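PDB 3MBJ: putative phosphomethylpyrimidine kinase from Bacteroides thetaiotaomicron, which probably phosphorylates pyridoxal or a related vitamin precursor with ATP, as a member of the phosphomethylpyrimidine and pyridoxal kinase family. Local coordinates for the interface of chains A and B. Coordinates in Å, arbitrary orientation; residue numbers count along the deposited sequence, not the author numbering. Chains: chain A/B, Putative phosphomethylpyrimidine kinase.

The interface of chains A and B. Residues chain A 216, 256-258; chain B 243, 286-288.
Helix 241-260 of chain A meets the loop residues B:Ala286 to B:Tyr288, close to the C-terminus of chain B, with B:Met243 of chain B's own helix 241-260 beside them. A:Arg257 and B:Tyr288 run past each other in opposite directions, each side chain reaching the other's backbone carbonyl. The phenol OH of B:Tyr288 donates to A:Arg257 O (2.7 Å), lying in the carbonyl plane on a lone pair. In return, A:Arg257 NH1 gives a nearly straight hydrogen bond to B:Tyr288 O (2.8 Å); the acceptor lies in the guanidinium plane, while the donor is tilted 28° from the carbonyl plane. The same NH1 stands over the centre of the tyrosine ring, 3.3 Å from its centroid, as a cation-pi contact; the guanidinium is almost perpendicular to the ring (83°), presenting an edge to its face. A bend at chi2 (-70°) carries the arginine chain along the ring, with CD against the methyl CB of B:Ala286 (3.5 Å) on its way. A:Arg257 NH2 lies 2.9 Å from the oxygen of water 1, which also bonds to B:Tyr288 O, so both terminal nitrogens are tied to one carbonyl, directly or through solvent. A:Leu216 CD1 flanks the guanidinium on the face opposite the B:Ala286-B:Ser287 backbone. The selenium of selenomethionine B:Met243 lies at the tyrosine ring edge, 3.6 Å from A:Arg257 O. Cutting A:Arg257 back to an alanine is likely to leave the tyrosine ring without its cation and B:Tyr288 O without its direct partner across the contact. In the deposited six-chain assembly, which may not be the biological one, the patch probably helps hold this loop against a helix of the neighbouring copy.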
# COMPACT_ATOMS: atom_id res chain seq x y z
N LEU A 216 -5.19 -9.08 -27.48
CA LEU A 216 -4.56 -10.41 -27.43
C LEU A 216 -5.55 -11.42 -28.03
O LEU A 216 -6.74 -11.31 -27.82
CB LEU A 216 -4.15 -10.75 -25.99
CG LEU A 216 -2.94 -9.93 -25.48
CD1 LEU A 216 -3.33 -8.49 -25.08
CD2 LEU A 216 -2.17 -10.66 -24.35
N ILE A 256 -6.21 -10.19 -18.68
CA ILE A 256 -5.84 -10.99 -19.81
C ILE A 256 -4.33 -11.25 -19.82
O ILE A 256 -3.91 -12.36 -20.06
CB ILE A 256 -6.28 -10.34 -21.17
CG1 ILE A 256 -7.81 -10.34 -21.34
CG2 ILE A 256 -5.66 -11.09 -22.34
CD1 ILE A 256 -8.34 -9.44 -22.50
N ARG A 257 -3.50 -10.22 -19.58
CA ARG A 257 -2.04 -10.40 -19.49
C ARG A 257 -1.63 -11.43 -18.40
O ARG A 257 -0.67 -12.20 -18.58
CB ARG A 257 -1.34 -9.04 -19.19
CG ARG A 257 -1.39 -8.01 -20.33
CD ARG A 257 -0.54 -8.48 -21.43
NE ARG A 257 -0.26 -7.44 -22.40
CZ ARG A 257 0.61 -7.58 -23.38
NH1 ARG A 257 1.30 -8.70 -23.49
NH2 ARG A 257 0.85 -6.60 -24.22
N ALA A 258 -2.32 -11.38 -17.26
CA ALA A 258 -2.11 -12.35 -16.18
C ALA A 258 -2.56 -13.76 -16.58
O ALA A 258 -2.14 -14.71 -15.98
CB ALA A 258 -2.85 -11.88 -14.89
N MSE B 243 5.06 -13.23 -18.06
CA MSE B 243 4.96 -12.24 -17.00
C MSE B 243 6.29 -12.14 -16.26
O MSE B 243 6.69 -11.04 -15.87
CB MSE B 243 3.80 -12.46 -16.04
CG MSE B 243 3.18 -11.11 -15.59
SE MSE B 243 1.90 -10.36 -16.94
CE MSE B 243 3.09 -9.31 -17.95
N ALA B 286 2.00 -4.47 -19.04
CA ALA B 286 2.82 -5.50 -19.72
C ALA B 286 3.25 -5.09 -21.16
O ALA B 286 2.66 -4.22 -21.74
CB ALA B 286 2.04 -6.76 -19.77
N SER B 287 4.28 -5.71 -21.73
CA SER B 287 4.65 -5.49 -23.14
C SER B 287 5.03 -6.80 -23.86
O SER B 287 5.45 -6.76 -25.00
CB SER B 287 5.79 -4.47 -23.26
OG SER B 287 7.01 -4.96 -22.68
N TYR B 288 4.87 -7.96 -23.22
CA TYR B 288 5.31 -9.20 -23.84
C TYR B 288 4.56 -9.48 -25.11
O TYR B 288 3.41 -9.03 -25.32
CB TYR B 288 5.22 -10.41 -22.91
CG TYR B 288 3.85 -10.86 -22.45
CD1 TYR B 288 2.98 -11.54 -23.30
CD2 TYR B 288 3.47 -10.72 -21.12
CE1 TYR B 288 1.73 -11.99 -22.87
CE2 TYR B 288 2.22 -11.19 -20.69
CZ TYR B 288 1.37 -11.81 -21.56
OH TYR B 288 0.14 -12.26 -21.13
O HOH W 1 2.89 -6.43 -26.30